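Local coordinates for protein copper induced nitroreductase D (Lactococcus lactis, PDB 2WQF) that probably reduces nitro compounds through its bound FMN and is a copper-induced enzyme involved in defence against oxidative stress, at residues A[99-104]-A[131-136]; A[90-95]-A[151-156]; A[49-54]-A[163-168]. All coordinates share one frame; numbering follows the deposited sequence.

Overall arrangement
Contacts 1 and 3 pack against neighbouring strands of the antiparallel sheet, and contact 2 lies at the end of strand 146-151. Contact 1 sets a helix against strand 97-104, its centre about 5 Å from the centre of the chain. Contact 3 lies about 15 Å from it, centre to centre, on strand 46-52. These two touch: Leu100 N lies 2.8 Å from Leu49 O, a probable hydrogen bond. Contact 2 is centred about 15 Å from contact 1 and 14 Å from contact 3. Its 151-156 side helps hold FMN, through Gln151 and His152. In contact 1 the nearest atoms of the Ser134 side chain and FMN are about 7 Å apart, but Ile132 of the same helix touches an FMN. Contact 3 lies away from the flavin.

Contact 1: residues A[99-104]-A[131-136]; sequences ILFFED and GIISVN
Phe101 of the strand packs its ring on Ser134 and Ile133 of the helix. The strand and helix segments run nearly antiparallel, at 158°, with their axes 9.5 Å apart. The tight part is the ring. Ser134 lies over one face: its OG stands 3.6 Å above the Phe101 ring plane, over the centre. On the same face, Ser134 CA makes a CH-pi contact, 4.1 Å from the Phe101 centroid. Ile133 comes in at the ring edge, with its CD1 3.7 Å from Phe101 CD1, and the two side chains slide past each other in opposite directions. The Ile133 CG1 branch sits between its backbone N and carbonyl carbon (chi1 63°), which carries CD1 out beside the ring.

The loose part is at Glu103. Glu103 OE2 comes no closer than 4.4 Å to Ile133 CD1. The other carboxylate oxygen, OE1, is held by the hydroxyls of Thr45 and Ser126. This side is not open to solvent, since Glu103 is buried too. Leu48, Leu177 and Val137 add further packing around Phe101.

With an alanine at Phe101, Ser134 would probably lose the ring beneath its CA and hydroxyl, and Ile133 CD1 would lose its edge partner, opening a gap between sheet and helix.

No hydrogen bond crosses between the segments. The Ser134 hydroxyl is already bonded to Ser130 O of its own helix. The sheet and the long helix 121-143 therefore meet here by dispersion and CH-pi contact, and the Ser134 hydroxyl and Glu103 OE1 find their hydrogen bonds outside the two segments.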
loop_
_atom_site.group_PDB
_atom_site.type_symbol
_atom_site.label_atom_id
_atom_site.label_comp_id
_atom_site.label_asym_id
_atom_site.label_seq_id
_atom_site.Cartn_x
_atom_site.Cartn_y
_atom_site.Cartn_z
ATOM N N ILE A 99 -12.494 10.770 -2.630
ATOM C CA ILE A 99 -12.199 10.158 -1.346
ATOM C C ILE A 99 -10.862 10.698 -0.858
ATOM O O ILE A 99 -9.826 10.450 -1.479
ATOM C CB ILE A 99 -12.142 8.637 -1.453
ATOM C CG1 ILE A 99 -13.434 8.077 -2.063
ATOM C CG2 ILE A 99 -11.815 7.992 -0.087
ATOM C CD1 ILE A 99 -13.262 6.696 -2.706
ATOM N N LEU A 100 -10.891 11.463 0.227
ATOM C CA LEU A 100 -9.675 12.021 0.819
ATOM C C LEU A 100 -9.186 11.096 1.916
ATOM O O LEU A 100 -9.913 10.763 2.845
ATOM C CB LEU A 100 -9.910 13.429 1.355
ATOM C CG LEU A 100 -10.277 14.464 0.264
ATOM C CD1 LEU A 100 -11.760 14.479 -0.016
ATOM C CD2 LEU A 100 -9.815 15.859 0.679
ATOM N N PHE A 101 -7.963 10.613 1.722
ATOM C CA PHE A 101 -7.291 9.705 2.632
ATOM C C PHE A 101 -6.371 10.448 3.557
ATOM O O PHE A 101 -5.529 11.197 3.096
ATOM C CB PHE A 101 -6.481 8.687 1.829
ATOM C CG PHE A 101 -7.334 7.667 1.104
ATOM C CD1 PHE A 101 -7.722 6.480 1.719
ATOM C CD2 PHE A 101 -7.763 7.917 -0.192
ATOM C CE1 PHE A 101 -8.479 5.560 1.035
ATOM C CE2 PHE A 101 -8.499 6.997 -0.883
ATOM C CZ PHE A 101 -8.877 5.820 -0.273
ATOM N N PHE A 102 -6.525 10.200 4.862
ATOM C CA PHE A 102 -5.709 10.817 5.892
ATOM C C PHE A 102 -5.094 9.710 6.754
ATOM O O PHE A 102 -5.591 8.581 6.793
ATOM C CB PHE A 102 -6.528 11.724 6.829
ATOM C CG PHE A 102 -7.377 12.766 6.146
ATOM C CD1 PHE A 102 -7.053 14.113 6.237
ATOM C CD2 PHE A 102 -8.541 12.409 5.493
ATOM C CE1 PHE A 102 -7.869 15.098 5.632
ATOM C CE2 PHE A 102 -9.338 13.363 4.878
ATOM C CZ PHE A 102 -9.026 14.708 4.971
ATOM N N GLU A 103 -4.023 10.049 7.467
ATOM C CA GLU A 103 -3.449 9.178 8.486
ATOM C C GLU A 103 -3.549 9.911 9.817
ATOM O O GLU A 103 -3.149 11.087 9.927
ATOM C CB GLU A 103 -1.990 8.849 8.168
ATOM C CG GLU A 103 -1.848 7.854 7.015
ATOM C CD GLU A 103 -2.374 6.467 7.403
ATOM O OE1 GLU A 103 -1.965 5.970 8.479
ATOM O OE2 GLU A 103 -3.209 5.882 6.647
ATOM N N ASP A 104 -4.065 9.233 10.832
ATOM C CA ASP A 104 -4.269 9.845 12.138
ATOM C C ASP A 104 -2.952 9.912 12.943
ATOM O O ASP A 104 -2.453 8.917 13.478
ATOM C CB ASP A 104 -5.343 9.072 12.892
ATOM C CG ASP A 104 -5.782 9.776 14.161
ATOM O OD1 ASP A 104 -5.035 10.623 14.686
ATOM O OD2 ASP A 104 -6.875 9.472 14.640
ATOM N N GLY A 131 -0.882 3.969 1.483
ATOM C CA GLY A 131 -0.816 3.388 0.145
ATOM C C GLY A 131 -1.720 2.162 0.042
ATOM O O GLY A 131 -2.477 2.017 -0.919
ATOM N N ILE A 132 -1.653 1.314 1.065
ATOM C CA ILE A 132 -2.422 0.076 1.115
ATOM C C ILE A 132 -3.924 0.358 0.996
ATOM O O ILE A 132 -4.609 -0.209 0.134
ATOM C CB ILE A 132 -2.106 -0.674 2.420
ATOM C CG1 ILE A 132 -0.688 -1.277 2.351
ATOM C CG2 ILE A 132 -3.123 -1.764 2.723
ATOM C CD1 ILE A 132 -0.155 -1.714 3.714
ATOM N N ILE A 133 -4.458 1.238 1.832
ATOM C CA ILE A 133 -5.914 1.443 1.807
ATOM C C ILE A 133 -6.339 2.194 0.537
ATOM O O ILE A 133 -7.415 1.933 -0.001
ATOM C CB ILE A 133 -6.472 2.121 3.082
ATOM C CG1 ILE A 133 -5.934 3.525 3.300
ATOM C CG2 ILE A 133 -6.210 1.200 4.304
ATOM C CD1 ILE A 133 -6.662 4.261 4.432
ATOM N N SER A 134 -5.466 3.061 0.024
ATOM C CA SER A 134 -5.781 3.806 -1.193
ATOM C C SER A 134 -5.971 2.853 -2.383
ATOM O O SER A 134 -6.949 2.984 -3.140
ATOM C CB SER A 134 -4.698 4.848 -1.516
ATOM O OG SER A 134 -4.620 5.815 -0.501
ATOM N N VAL A 135 -5.048 1.897 -2.566
ATOM C CA VAL A 135 -5.133 0.998 -3.726
ATOM C C VAL A 135 -6.210 -0.051 -3.531
ATOM O O VAL A 135 -6.830 -0.476 -4.497
ATOM C CB VAL A 135 -3.775 0.334 -4.143
ATOM C CG1 VAL A 135 -2.759 1.398 -4.445
ATOM C CG2 VAL A 135 -3.257 -0.635 -3.062
ATOM N N ASN A 136 -6.458 -0.461 -2.278
ATOM C CA ASN A 136 -7.517 -1.421 -2.059
ATOM C C ASN A 136 -8.882 -0.800 -2.409
ATOM O O ASN A 136 -9.736 -1.459 -2.999
ATOM C CB ASN A 136 -7.494 -2.031 -0.629
ATOM C CG ASN A 136 -6.497 -3.162 -0.501
ATOM O OD1 ASN A 136 -6.047 -3.713 -1.511
ATOM N ND2 ASN A 136 -6.131 -3.502 0.731
#

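Contact 2: residues A[90-95]-A[151-156]; sequences DGFKAA and QHYNPL. With FMN (flavin mononucleotide), chain B.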
loop_
_atom_site.group_PDB
_atom_site.type_symbol
_atom_site.label_atom_id
_atom_site.label_comp_id
_atom_site.label_asym_id
_atom_site.label_seq_id
_atom_site.Cartn_x
_atom_site.Cartn_y
_atom_site.Cartn_z
ATOM N N ASP A 90 -11.434 20.920 -13.920
ATOM C CA ASP A 90 -12.805 20.633 -14.322
ATOM C C ASP A 90 -13.039 19.132 -14.498
ATOM O O ASP A 90 -14.128 18.643 -14.231
ATOM C CB ASP A 90 -13.171 21.358 -15.612
ATOM C CG ASP A 90 -13.122 22.872 -15.462
ATOM O OD1 ASP A 90 -13.804 23.410 -14.559
ATOM O OD2 ASP A 90 -12.397 23.520 -16.245
ATOM N N GLY A 91 -12.022 18.427 -14.987
ATOM C CA GLY A 91 -12.127 17.001 -15.146
ATOM C C GLY A 91 -12.233 16.289 -13.804
ATOM O O GLY A 91 -12.892 15.257 -13.676
ATOM N N PHE A 92 -11.581 16.831 -12.779
ATOM C CA PHE A 92 -11.694 16.234 -11.454
ATOM C C PHE A 92 -13.073 16.540 -10.884
ATOM O O PHE A 92 -13.729 15.659 -10.348
ATOM C CB PHE A 92 -10.587 16.735 -10.520
ATOM C CG PHE A 92 -9.223 16.367 -10.966
ATOM C CD1 PHE A 92 -8.949 15.093 -11.416
ATOM C CD2 PHE A 92 -8.191 17.290 -10.908
ATOM C CE1 PHE A 92 -7.675 14.746 -11.816
ATOM C CE2 PHE A 92 -6.918 16.958 -11.308
ATOM C CZ PHE A 92 -6.662 15.686 -11.773
ATOM N N LYS A 93 -13.529 17.785 -11.026
ATOM C CA LYS A 93 -14.870 18.178 -10.566
ATOM C C LYS A 93 -15.981 17.350 -11.212
ATOM O O LYS A 93 -16.940 16.974 -10.539
ATOM C CB LYS A 93 -15.130 19.671 -10.827
ATOM C CG LYS A 93 -16.476 20.132 -10.294
ATOM C CD LYS A 93 -16.737 21.620 -10.535
ATOM C CE LYS A 93 -18.201 21.839 -10.848
ATOM N NZ LYS A 93 -18.511 23.235 -11.229
ATOM N N ALA A 94 -15.851 17.090 -12.516
ATOM C CA ALA A 94 -16.856 16.362 -13.270
ATOM C C ALA A 94 -17.108 14.937 -12.766
ATOM O O ALA A 94 -18.135 14.334 -13.095
ATOM C CB ALA A 94 -16.468 16.337 -14.743
ATOM N N ALA A 95 -16.180 14.397 -11.974
ATOM C CA ALA A 95 -16.322 13.063 -11.400
ATOM C C ALA A 95 -17.481 13.017 -10.398
ATOM O O ALA A 95 -17.989 14.046 -9.966
ATOM C CB ALA A 95 -15.016 12.652 -10.725
ATOM N N GLN A 151 -4.787 11.810 -6.815
ATOM C CA GLN A 151 -4.175 13.117 -6.829
ATOM C C GLN A 151 -3.558 13.466 -5.490
ATOM O O GLN A 151 -3.871 12.863 -4.447
ATOM C CB GLN A 151 -5.192 14.189 -7.220
ATOM C CG GLN A 151 -5.822 14.000 -8.582
ATOM C CD GLN A 151 -4.782 13.765 -9.656
ATOM O OE1 GLN A 151 -3.771 14.454 -9.704
ATOM N NE2 GLN A 151 -5.008 12.768 -10.497
ATOM N N HIS A 152 -2.680 14.472 -5.532
ATOM C CA HIS A 152 -1.942 14.951 -4.379
ATOM C C HIS A 152 -1.880 16.474 -4.329
ATOM O O HIS A 152 -0.882 17.088 -4.680
ATOM C CB HIS A 152 -0.552 14.319 -4.353
ATOM C CG HIS A 152 -0.606 12.834 -4.201
ATOM N ND1 HIS A 152 -0.630 11.977 -5.281
ATOM C CD2 HIS A 152 -0.730 12.055 -3.096
ATOM C CE1 HIS A 152 -0.717 10.730 -4.842
ATOM N NE2 HIS A 152 -0.806 10.754 -3.519
ATOM N N TYR A 153 -2.980 17.074 -3.880
ATOM C CA TYR A 153 -3.050 18.524 -3.666
ATOM C C TYR A 153 -2.819 18.868 -2.193
ATOM O O TYR A 153 -2.928 20.019 -1.799
ATOM C CB TYR A 153 -4.386 19.063 -4.181
ATOM C CG TYR A 153 -4.434 19.044 -5.688
ATOM C CD1 TYR A 153 -3.708 19.967 -6.429
ATOM C CD2 TYR A 153 -5.171 18.091 -6.364
ATOM C CE1 TYR A 153 -3.728 19.948 -7.806
ATOM C CE2 TYR A 153 -5.208 18.065 -7.741
ATOM C CZ TYR A 153 -4.478 18.990 -8.460
ATOM O OH TYR A 153 -4.515 18.962 -9.841
ATOM N N ASN A 154 -2.486 17.851 -1.392
ATOM C CA ASN A 154 -1.892 18.047 -0.074
ATOM C C ASN A 154 -0.428 18.475 -0.263
ATOM O O ASN A 154 0.231 17.979 -1.207
ATOM C CB ASN A 154 -1.971 16.745 0.732
ATOM C CG ASN A 154 -1.424 15.552 -0.038
ATOM O OD1 ASN A 154 -2.022 15.117 -1.014
ATOM N ND2 ASN A 154 -0.254 15.072 0.347
ATOM N N PRO A 155 0.094 19.369 0.612
ATOM C CA PRO A 155 -0.577 19.954 1.781
ATOM C C PRO A 155 -1.337 21.242 1.493
ATOM O O PRO A 155 -1.830 21.842 2.425
ATOM C CB PRO A 155 0.589 20.301 2.720
ATOM C CG PRO A 155 1.840 20.125 1.944
ATOM C CD PRO A 155 1.498 19.817 0.526
ATOM N N LEU A 156 -1.430 21.648 0.233
ATOM C CA LEU A 156 -1.998 22.946 -0.128
ATOM C C LEU A 156 -3.421 23.127 0.382
ATOM O O LEU A 156 -3.785 24.204 0.867
ATOM C CB LEU A 156 -1.962 23.117 -1.650
ATOM C CG LEU A 156 -0.689 23.690 -2.272
ATOM C CD1 LEU A 156 0.553 22.921 -1.830
ATOM C CD2 LEU A 156 -0.824 23.688 -3.791
HETATM N N1 FMN B . -1.523 10.014 -10.731
HETATM C C2 FMN B . -1.903 11.426 -10.878
HETATM O O2 FMN B . -2.535 11.786 -11.845
HETATM N N3 FMN B . -1.439 12.363 -9.897
HETATM C C4 FMN B . -0.685 11.992 -8.800
HETATM O O4 FMN B . -0.412 12.810 -7.966
HETATM C C4A FMN B . -0.287 10.586 -8.667
HETATM N N5 FMN B . 0.453 10.148 -7.704
HETATM C C5A FMN B . 0.485 8.674 -7.436
HETATM C C6 FMN B . 1.024 8.197 -6.120
HETATM C C7 FMN B . 1.018 6.910 -5.792
HETATM C C7M FMN B . 1.605 6.485 -4.464
HETATM C C8 FMN B . 0.426 5.918 -6.769
HETATM C C8M FMN B . 0.343 4.450 -6.386
HETATM C C9 FMN B . -0.034 6.318 -7.960
HETATM C C9A FMN B . -0.019 7.780 -8.326
HETATM N N10 FMN B . -0.482 8.266 -9.588
HETATM C C10 FMN B . -0.774 9.626 -9.707
HETATM C "C1'" FMN B . -0.966 7.357 -10.618
HETATM C "C2'" FMN B . 0.192 6.597 -11.257
HETATM O "O2'" FMN B . 0.891 7.461 -12.116
HETATM C "C3'" FMN B . -0.394 5.385 -11.985
HETATM O "O3'" FMN B . -0.900 4.547 -10.964
HETATM C "C4'" FMN B . 0.698 4.631 -12.766
HETATM O "O4'" FMN B . 1.137 5.413 -13.867
HETATM C "C5'" FMN B . 0.215 3.272 -13.268
HETATM O "O5'" FMN B . -0.930 3.469 -14.086
HETATM P P FMN B . -2.346 2.765 -13.684
HETATM O O1P FMN B . -2.137 1.317 -13.495
HETATM O O2P FMN B . -2.863 3.444 -12.359
HETATM O O3P FMN B . -3.320 3.084 -14.900
#
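Phe92 and Gln151 cross at about a right angle, with ring and amide planes 31° apart. Gln151 CG lies over one face of the Phe92 ring, offset toward the rim, in a CH-pi contact of 4.0 Å to the centroid. The amide follows it, and Gln151 CD approaches Phe92 CZ to 3.4 Å. Tyr153 meets the same ring differently. Tyr153 OH lies at the edge, near the ring plane, 3.5 Å from Phe92 CE2. Trp60 of helix 53-73 also meets the Phe92 ring.

The Gln151 chain is bent at CB-CG (chi2 -50°), and its amide lies beside the pyrimidine end of the flavin. Gln151 NE2 donates to FMN O2 at 3.0 Å, while FMN N3 gives a weak, bent bond to Gln151 OE1. The amide thus reads an acceptor and a donor side by side. NE2 also bonds to Asn149 OD1, which helps fix which way round the amide sits. His152 turns its ring edge to the flavin, and His152 ND1 donates to FMN O4 at 2.8 Å in an almost straight bond (176°). Its ring also meets Trp125 of the second subunit.

Phe92 backs the first-shell glutamine of this FMN pocket. Donors at both flavin carbonyls would probably draw electron density toward O2 and O4, and so favour the reduced cofactor.

Contact 3: residues A[49-54]-A[163-168]; sequences LILTGD and KEWNLP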
loop_
_atom_site.group_PDB
_atom_site.type_symbol
_atom_site.label_atom_id
_atom_site.label_comp_id
_atom_site.label_asym_id
_atom_site.label_seq_id
_atom_site.Cartn_x
_atom_site.Cartn_y
_atom_site.Cartn_z
ATOM N N LEU A 49 -12.498 10.956 4.276
ATOM C CA LEU A 49 -13.586 11.867 4.001
ATOM C C LEU A 49 -14.061 11.591 2.574
ATOM O O LEU A 49 -13.293 11.726 1.621
ATOM C CB LEU A 49 -13.108 13.308 4.140
ATOM C CG LEU A 49 -14.115 14.386 3.755
ATOM C CD1 LEU A 49 -15.343 14.341 4.662
ATOM C CD2 LEU A 49 -13.422 15.751 3.817
ATOM N N ILE A 50 -15.315 11.161 2.441
ATOM C CA ILE A 50 -15.893 10.771 1.157
ATOM C C ILE A 50 -16.887 11.837 0.733
ATOM O O ILE A 50 -17.890 12.044 1.413
ATOM C CB ILE A 50 -16.598 9.415 1.251
ATOM C CG1 ILE A 50 -15.617 8.333 1.716
ATOM C CG2 ILE A 50 -17.252 9.028 -0.070
ATOM C CD1 ILE A 50 -16.299 7.037 2.218
ATOM N N LEU A 51 -16.578 12.531 -0.358
ATOM C CA LEU A 51 -17.391 13.640 -0.830
ATOM C C LEU A 51 -18.077 13.303 -2.146
ATOM O O LEU A 51 -17.429 12.838 -3.090
ATOM C CB LEU A 51 -16.499 14.867 -1.067
ATOM C CG LEU A 51 -15.665 15.328 0.136
ATOM C CD1 LEU A 51 -14.893 16.555 -0.281
ATOM C CD2 LEU A 51 -16.516 15.589 1.381
ATOM N N THR A 52 -19.371 13.588 -2.218
ATOM C CA THR A 52 -20.140 13.455 -3.448
ATOM C C THR A 52 -21.034 14.684 -3.590
ATOM O O THR A 52 -21.091 15.531 -2.696
ATOM C CB THR A 52 -20.973 12.154 -3.500
ATOM O OG1 THR A 52 -22.006 12.189 -2.517
ATOM C CG2 THR A 52 -20.083 10.934 -3.287
ATOM N N GLY A 53 -21.707 14.805 -4.730
ATOM C CA GLY A 53 -22.697 15.860 -4.902
ATOM C C GLY A 53 -22.145 17.251 -4.685
ATOM O O GLY A 53 -21.086 17.613 -5.215
ATOM N N ASP A 54 -22.871 18.043 -3.910
ATOM C CA ASP A 54 -22.484 19.425 -3.637
ATOM C C ASP A 54 -21.107 19.527 -2.998
ATOM O O ASP A 54 -20.378 20.464 -3.263
ATOM C CB ASP A 54 -23.490 20.108 -2.709
ATOM C CG ASP A 54 -24.794 20.445 -3.389
ATOM O OD1 ASP A 54 -24.974 20.110 -4.569
ATOM O OD2 ASP A 54 -25.648 21.054 -2.721
ATOM N N LYS A 163 -11.248 22.632 7.847
ATOM C CA LYS A 163 -12.203 23.627 8.324
ATOM C C LYS A 163 -13.601 23.380 7.767
ATOM O O LYS A 163 -14.588 23.374 8.505
ATOM C CB LYS A 163 -11.733 25.019 7.909
ATOM C CG LYS A 163 -12.728 26.119 8.239
ATOM C CD LYS A 163 -12.174 27.485 7.882
ATOM C CE LYS A 163 -13.188 28.588 8.146
ATOM N NZ LYS A 163 -12.671 29.921 7.728
ATOM N N GLU A 164 -13.689 23.175 6.458
ATOM C CA GLU A 164 -14.983 23.003 5.817
ATOM C C GLU A 164 -15.750 21.786 6.367
ATOM O O GLU A 164 -16.967 21.833 6.547
ATOM C CB GLU A 164 -14.790 22.867 4.312
ATOM C CG GLU A 164 -16.071 22.625 3.570
ATOM C CD GLU A 164 -17.060 23.758 3.737
ATOM O OE1 GLU A 164 -16.629 24.929 3.879
ATOM O OE2 GLU A 164 -18.274 23.472 3.723
ATOM N N TRP A 165 -15.040 20.688 6.624
ATOM C CA TRP A 165 -15.689 19.451 7.073
ATOM C C TRP A 165 -15.370 19.107 8.523
ATOM O O TRP A 165 -15.646 17.998 8.970
ATOM C CB TRP A 165 -15.367 18.288 6.106
ATOM C CG TRP A 165 -16.091 18.497 4.790
ATOM C CD1 TRP A 165 -17.409 18.273 4.557
ATOM C CD2 TRP A 165 -15.557 19.036 3.562
ATOM N NE1 TRP A 165 -17.743 18.637 3.282
ATOM C CE2 TRP A 165 -16.624 19.103 2.642
ATOM C CE3 TRP A 165 -14.289 19.450 3.151
ATOM C CZ2 TRP A 165 -16.468 19.573 1.341
ATOM C CZ3 TRP A 165 -14.134 19.921 1.847
ATOM C CH2 TRP A 165 -15.222 19.975 0.960
ATOM N N ASN A 166 -14.843 20.082 9.263
ATOM C CA ASN A 166 -14.689 19.946 10.711
ATOM C C ASN A 166 -13.900 18.715 11.099
ATOM O O ASN A 166 -14.324 17.934 11.953
ATOM C CB ASN A 166 -16.059 19.891 11.379
ATOM C CG ASN A 166 -16.852 21.147 11.151
ATOM O OD1 ASN A 166 -17.932 21.122 10.557
ATOM N ND2 ASN A 166 -16.309 22.270 11.608
ATOM N N LEU A 167 -12.758 18.542 10.453
ATOM C CA LEU A 167 -11.922 17.390 10.699
ATOM C C LEU A 167 -10.973 17.644 11.870
ATOM O O LEU A 167 -10.541 18.776 12.106
ATOM C CB LEU A 167 -11.096 17.075 9.464
ATOM C CG LEU A 167 -11.866 16.869 8.165
ATOM C CD1 LEU A 167 -10.877 16.586 7.043
ATOM C CD2 LEU A 167 -12.913 15.756 8.287
ATOM N N PRO A 168 -10.636 16.582 12.610
ATOM C CA PRO A 168 -9.629 16.703 13.668
ATOM C C PRO A 168 -8.287 17.162 13.124
ATOM O O PRO A 168 -7.892 16.786 12.008
ATOM C CB PRO A 168 -9.502 15.265 14.204
ATOM C CG PRO A 168 -10.773 14.584 13.843
ATOM C CD PRO A 168 -11.208 15.220 12.533
#
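Leu51 and Trp165 come at each other from opposite directions and make the CH-pi part of the contact. Leu51 CD1 sits over the six-membered ring of Trp165, 3.9 Å from its centroid and 22° off the normal. Leu51 CD2 lies on the same indole, 3.7 Å from Trp165 CE2. The opposite face is covered by CG of Glu164, so the indole is sandwiched between aliphatic groups. Lys58 holds the Glu164 carboxylate in a salt bridge.

Plain apolar contact is the work of Leu49. Leu49 CG is anti to the backbone N (chi1 175°), which places Leu49 CD2 3.9 Å from Trp165 CE3. Leu49 CD2 also reaches Leu167 CD1 at 4.2 Å.

Helix 158-164 ends in a Schellman motif, with Asn166 at positive phi as its C-prime residue. Leu167 N bonds to Ala162 O, and Asn166 N makes a weak bond to Lys163 O. The turn leaves Trp165 and Leu167 both directed at the strand.

Ile199 and Ala201 of the second subunit pack on these residues as its strand pairs parallel with 49-51. With no polar link between the segments, the helix end is joined to the dimer-spanning sheet by hydrophobic cover.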